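Long-range contact in Maltose/maltodextrin transport permease homologue (Bdellovibrio bacteriovorus HD100, PDB 6FFL), which binds maltotriose through its MalE-like domain, here the piece studied, and as the whole MalE-MalF fusion probably carries maltodextrins across the membrane: residues A[345-357]-A[371-383]. Numbering follows the deposited sequence.
Sequences PEVRAVWDSLRIQ and AAEQAQITAEQQI. With GLC (alpha-D-glucopyranose), chain B.
Segments 346-357 and 371-383 of two longer helices run roughly antiparallel, their directions 141° apart and their axes 8.4 Å apart at closest approach, with Ala-349 facing Ala-379 and Ser-353 facing Ala-375. These small residues let the backbones come close. Ser-353 spans the gap itself: in the conformer given, its OG, held anti to the backbone N (chi1 -177°), donates at 2.6 Å to a lone pair of Ala-375 O, which also accepts Ala-379 N; a second conformer makes this bond less certain. Toward one end, Gln-357 sits as a knob among Ala-371, Gln-374, Ala-375 and Thr-378; CG rests by the Ala-375 backbone N, and the bend at chi2 (-44°) turns the amide so that OE1 meets Gln-374 CB. Toward the other end, Ile-383 lays CG1 on Ala-349 CB and brings CD1 to Glu-346 CG at 3.6 Å. Gln-382, extended beyond CG, reaches across Ala-349, and its NE2 donates at 3.1 Å to the anti lone pair of Asp-352 OD2, carboxylate and amide nearly coplanar. Arg-348 grips the same carboxylate side-on, NE to OD2 and NH2 to OD1, while Arg-355 NH1 reaches OD1 from the opposite face to Arg-348 NH2. The two arginines and Trp-351 line the maltotriose pocket: Arg-348 NH2 donates to glucose O4 at 2.9 Å, its NH1 to O3 at 3.1 Å, and glucose C6 lies over one face of the Trp-351 ring, toward the rim. Glu-43 and Glu-163 pair with Arg-355 and also bond this glucose. Gln-382 is thus a third-shell residue behind Asp-352; donors from Arg-348, Gln-382 and, in the conformer given, Arg-355 probably keep the carboxylate ionised, and the two bonds from Arg-348 probably hold its guanidinium in place for the sugar hydroxyls.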
loop_
_atom_site.group_PDB
_atom_site.type_symbol
_atom_site.label_atom_id
_atom_site.label_comp_id
_atom_site.label_asym_id
_atom_site.label_seq_id
_atom_site.Cartn_x
_atom_site.Cartn_y
_atom_site.Cartn_z
ATOM N N PRO A 345 13.724 0.682 9.921
ATOM C CA PRO A 345 14.195 1.726 8.993
ATOM C C PRO A 345 15.001 1.162 7.836
ATOM O O PRO A 345 15.061 1.790 6.773
ATOM C CB PRO A 345 15.036 2.653 9.889
ATOM C CG PRO A 345 15.367 1.838 11.087
ATOM C CD PRO A 345 14.241 0.881 11.292
ATOM N N GLU A 346 15.594 -0.025 8.006
ATOM C CA GLU A 346 16.346 -0.650 6.930
ATOM C C GLU A 346 15.479 -0.870 5.695
ATOM O O GLU A 346 15.998 -0.871 4.572
ATOM C CB GLU A 346 16.932 -1.978 7.411
ATOM C CG GLU A 346 18.132 -1.837 8.364
ATOM C CD GLU A 346 17.771 -1.583 9.828
ATOM O OE1 GLU A 346 16.582 -1.435 10.170
ATOM O OE2 GLU A 346 18.704 -1.536 10.659
ATOM N N VAL A 347 14.169 -1.052 5.878
ATOM C CA VAL A 347 13.276 -1.309 4.746
ATOM C C VAL A 347 13.241 -0.112 3.810
ATOM O O VAL A 347 13.090 -0.264 2.590
ATOM C CB VAL A 347 11.862 -1.664 5.256
ATOM C CG1 VAL A 347 10.886 -1.815 4.098
ATOM C CG2 VAL A 347 11.910 -2.933 6.065
ATOM N N ARG A 348 13.395 1.090 4.361
ATOM C CA ARG A 348 13.432 2.299 3.548
ATOM C C ARG A 348 14.582 2.251 2.548
ATOM O O ARG A 348 14.412 2.600 1.372
ATOM C CB ARG A 348 13.556 3.517 4.471
ATOM C CG ARG A 348 13.777 4.822 3.762
ATOM C CD ARG A 348 12.466 5.371 3.250
ATOM N NE ARG A 348 12.254 5.092 1.830
ATOM C CZ ARG A 348 11.138 4.555 1.339
ATOM N NH1 ARG A 348 10.146 4.218 2.147
ATOM N NH2 ARG A 348 11.014 4.379 0.031
ATOM N N ALA A 349 15.766 1.824 3.003
ATOM C CA ALA A 349 16.900 1.673 2.103
ATOM C C ALA A 349 16.614 0.638 1.024
ATOM O O ALA A 349 17.024 0.806 -0.133
ATOM C CB ALA A 349 18.147 1.276 2.896
ATOM N N VAL A 350 15.921 -0.444 1.386
ATOM C CA VAL A 350 15.586 -1.476 0.407
ATOM C C VAL A 350 14.666 -0.909 -0.665
ATOM O O VAL A 350 14.904 -1.094 -1.865
ATOM C CB VAL A 350 14.962 -2.704 1.092
ATOM C CG1 VAL A 350 14.407 -3.659 0.034
ATOM C CG2 VAL A 350 16.002 -3.430 1.948
ATOM N N TRP A 351 13.597 -0.215 -0.255
ATOM C CA TRP A 351 12.686 0.360 -1.245
ATOM C C TRP A 351 13.413 1.331 -2.167
ATOM O O TRP A 351 13.205 1.327 -3.387
ATOM C CB TRP A 351 11.538 1.103 -0.561
ATOM C CG TRP A 351 10.539 0.285 0.174
ATOM C CD1 TRP A 351 10.052 0.548 1.423
ATOM C CD2 TRP A 351 9.847 -0.894 -0.290
ATOM N NE1 TRP A 351 9.111 -0.402 1.772
ATOM C CE2 TRP A 351 8.970 -1.294 0.740
ATOM C CE3 TRP A 351 9.888 -1.648 -1.474
ATOM C CZ2 TRP A 351 8.147 -2.415 0.632
ATOM C CZ3 TRP A 351 9.066 -2.768 -1.575
ATOM C CH2 TRP A 351 8.208 -3.134 -0.529
ATOM N N ASP A 352 14.220 2.224 -1.590
ATOM C CA ASP A 352 14.867 3.251 -2.404
ATOM C C ASP A 352 15.867 2.644 -3.377
ATOM O O ASP A 352 15.954 3.080 -4.530
ATOM C CB ASP A 352 15.541 4.286 -1.506
ATOM C CG ASP A 352 14.526 5.148 -0.749
ATOM O OD1 ASP A 352 13.377 5.257 -1.213
ATOM O OD2 ASP A 352 14.885 5.719 0.299
ATOM N N SER A 353 16.640 1.652 -2.926
ATOM C CA SER A 353 17.592 0.985 -3.810
ATOM C C SER A 353 16.880 0.215 -4.914
ATOM O O SER A 353 17.286 0.270 -6.082
ATOM C CB SER A 353 18.485 0.044 -3.003
ATOM O OG SER A 353 19.456 -0.565 -3.834
ATOM N N LEU A 354 15.819 -0.516 -4.565
ATOM C CA LEU A 354 15.079 -1.260 -5.578
ATOM C C LEU A 354 14.517 -0.331 -6.646
ATOM O O LEU A 354 14.553 -0.650 -7.843
ATOM C CB LEU A 354 13.957 -2.059 -4.920
ATOM C CG LEU A 354 14.352 -3.324 -4.167
ATOM C CD1 LEU A 354 13.117 -3.880 -3.458
ATOM C CD2 LEU A 354 14.941 -4.354 -5.137
ATOM N N ARG A 355 13.999 0.830 -6.243
ATOM C CA ARG A 355 13.408 1.722 -7.236
ATOM C C ARG A 355 14.463 2.247 -8.197
ATOM O O ARG A 355 14.239 2.286 -9.413
ATOM C CB ARG A 355 12.682 2.882 -6.560
ATOM C CG ARG A 355 11.818 3.694 -7.527
ATOM C CD ARG A 355 11.258 4.953 -6.860
ATOM N NE ARG A 355 10.338 4.628 -5.773
ATOM C CZ ARG A 355 10.623 4.754 -4.481
ATOM N NH1 ARG A 355 11.809 5.206 -4.097
ATOM N NH2 ARG A 355 9.715 4.428 -3.573
ATOM N N ILE A 356 15.619 2.654 -7.669
ATOM C CA ILE A 356 16.691 3.166 -8.513
ATOM C C ILE A 356 17.134 2.108 -9.517
ATOM O O ILE A 356 17.235 2.375 -10.722
ATOM C CB ILE A 356 17.867 3.637 -7.640
ATOM C CG1 ILE A 356 17.491 4.906 -6.879
ATOM C CG2 ILE A 356 19.139 3.855 -8.490
ATOM C CD1 ILE A 356 18.387 5.156 -5.677
ATOM N N GLN A 357 17.376 0.882 -9.039
ATOM C CA GLN A 357 17.938 -0.135 -9.922
ATOM C C GLN A 357 16.928 -0.593 -10.967
ATOM O O GLN A 357 17.286 -0.755 -12.142
ATOM C CB GLN A 357 18.460 -1.324 -9.111
ATOM C CG GLN A 357 19.568 -0.975 -8.130
ATOM C CD GLN A 357 20.621 -0.046 -8.709
ATOM O OE1 GLN A 357 21.095 -0.228 -9.833
ATOM N NE2 GLN A 357 21.002 0.956 -7.932
ATOM N N ALA A 371 21.636 -5.425 -11.868
ATOM C CA ALA A 371 20.772 -4.562 -11.065
ATOM C C ALA A 371 20.503 -5.149 -9.681
ATOM O O ALA A 371 20.452 -4.409 -8.690
ATOM C CB ALA A 371 19.460 -4.321 -11.794
ATOM N N ALA A 372 20.304 -6.470 -9.592
ATOM C CA ALA A 372 20.133 -7.091 -8.279
ATOM C C ALA A 372 21.395 -6.948 -7.440
ATOM O O ALA A 372 21.325 -6.664 -6.236
ATOM C CB ALA A 372 19.763 -8.568 -8.439
ATOM N N GLU A 373 22.563 -7.140 -8.058
ATOM C CA GLU A 373 23.816 -6.967 -7.333
ATOM C C GLU A 373 23.944 -5.546 -6.807
ATOM O O GLU A 373 24.300 -5.331 -5.642
ATOM C CB GLU A 373 25.010 -7.309 -8.236
ATOM C CG GLU A 373 25.100 -8.781 -8.658
ATOM C CD GLU A 373 25.951 -9.016 -9.910
ATOM O OE1 GLU A 373 26.090 -10.194 -10.310
ATOM O OE2 GLU A 373 26.477 -8.040 -10.495
ATOM N N GLN A 374 23.657 -4.553 -7.651
ATOM C CA GLN A 374 23.805 -3.163 -7.228
ATOM C C GLN A 374 22.679 -2.704 -6.311
ATOM O O GLN A 374 22.873 -1.753 -5.544
ATOM C CB GLN A 374 23.905 -2.253 -8.457
ATOM C CG GLN A 374 25.297 -2.290 -9.083
ATOM C CD GLN A 374 25.315 -1.891 -10.550
ATOM O OE1 GLN A 374 24.819 -0.830 -10.929
ATOM N NE2 GLN A 374 25.898 -2.745 -11.379
ATOM N N ALA A 375 21.510 -3.351 -6.369
ATOM C CA ALA A 375 20.478 -3.083 -5.371
ATOM C C ALA A 375 20.974 -3.443 -3.976
ATOM O O ALA A 375 20.798 -2.671 -3.024
ATOM C CB ALA A 375 19.195 -3.853 -5.701
ATOM N N GLN A 376 21.627 -4.595 -3.842
ATOM C CA GLN A 376 22.171 -4.989 -2.545
ATOM C C GLN A 376 23.252 -4.018 -2.080
ATOM O O GLN A 376 23.250 -3.574 -0.922
ATOM C CB GLN A 376 22.726 -6.412 -2.620
ATOM C CG GLN A 376 23.262 -6.965 -1.290
ATOM C CD GLN A 376 22.171 -7.176 -0.257
ATOM O OE1 GLN A 376 21.002 -7.295 -0.599
ATOM N NE2 GLN A 376 22.553 -7.231 1.017
ATOM N N ILE A 377 24.191 -3.680 -2.970
ATOM C CA ILE A 377 25.301 -2.817 -2.568
ATOM C C ILE A 377 24.783 -1.453 -2.140
ATOM O O ILE A 377 25.191 -0.917 -1.103
ATOM C CB ILE A 377 26.344 -2.693 -3.700
ATOM C CG1 ILE A 377 27.046 -4.034 -3.935
ATOM C CG2 ILE A 377 27.381 -1.595 -3.361
ATOM C CD1 ILE A 377 27.690 -4.151 -5.318
ATOM N N THR A 378 23.867 -0.881 -2.926
ATOM C CA THR A 378 23.340 0.448 -2.629
ATOM C C THR A 378 22.525 0.450 -1.342
ATOM O O THR A 378 22.616 1.393 -0.545
ATOM C CB THR A 378 22.506 0.941 -3.816
ATOM O OG1 THR A 378 23.372 1.152 -4.939
ATOM C CG2 THR A 378 21.791 2.238 -3.483
ATOM N N ALA A 379 21.735 -0.602 -1.113
ATOM C CA ALA A 379 20.943 -0.685 0.114
ATOM C C ALA A 379 21.848 -0.744 1.337
ATOM O O ALA A 379 21.608 -0.049 2.334
ATOM C CB ALA A 379 20.024 -1.908 0.080
ATOM N N GLU A 380 22.905 -1.559 1.264
ATOM C CA GLU A 380 23.832 -1.658 2.384
ATOM C C GLU A 380 24.529 -0.330 2.627
ATOM O O GLU A 380 24.726 0.070 3.779
ATOM C CB GLU A 380 24.859 -2.765 2.133
ATOM C CG GLU A 380 24.307 -4.187 2.265
ATOM C CD GLU A 380 25.298 -5.239 1.785
ATOM O OE1 GLU A 380 26.294 -4.865 1.130
ATOM O OE2 GLU A 380 25.083 -6.440 2.054
ATOM N N GLN A 381 24.895 0.378 1.553
ATOM C CA GLN A 381 25.514 1.689 1.726
ATOM C C GLN A 381 24.551 2.680 2.374
ATOM O O GLN A 381 24.938 3.426 3.284
ATOM C CB GLN A 381 26.019 2.225 0.385
ATOM C CG GLN A 381 26.718 3.588 0.501
ATOM C CD GLN A 381 27.976 3.550 1.368
ATOM O OE1 GLN A 381 28.792 2.633 1.264
ATOM N NE2 GLN A 381 28.139 4.557 2.223
ATOM N N GLN A 382 23.288 2.702 1.931
ATOM C CA GLN A 382 22.319 3.620 2.525
ATOM C C GLN A 382 22.104 3.306 4.001
ATOM O O GLN A 382 21.950 4.219 4.819
ATOM C CB GLN A 382 20.988 3.570 1.761
ATOM C CG GLN A 382 19.941 4.632 2.186
ATOM C CD GLN A 382 18.711 4.659 1.268
ATOM O OE1 GLN A 382 18.773 4.200 0.127
ATOM N NE2 GLN A 382 17.586 5.191 1.772
ATOM N N ILE A 383 22.110 2.022 4.366
ATOM C CA ILE A 383 21.962 1.652 5.772
ATOM C C ILE A 383 23.192 2.069 6.572
ATOM O O ILE A 383 23.079 2.536 7.713
ATOM C CB ILE A 383 21.686 0.145 5.900
ATOM C CG1 ILE A 383 20.312 -0.183 5.320
ATOM C CG2 ILE A 383 21.796 -0.311 7.357
ATOM C CD1 ILE A 383 20.017 -1.657 5.245
HETATM C C1 GLC B . 4.937 1.185 -0.122
HETATM C C2 GLC B . 5.625 1.648 1.164
HETATM C C3 GLC B . 6.520 2.853 0.857
HETATM C C4 GLC B . 7.520 2.494 -0.229
HETATM C C5 GLC B . 6.783 1.984 -1.476
HETATM C C6 GLC B . 7.781 1.425 -2.485
HETATM O O2 GLC B . 4.655 1.975 2.179
HETATM O O3 GLC B . 7.243 3.248 2.044
HETATM O O4 GLC B . 8.288 3.661 -0.561
HETATM O O5 GLC B . 5.936 0.892 -1.102
HETATM O O6 GLC B . 7.168 1.180 -3.769
#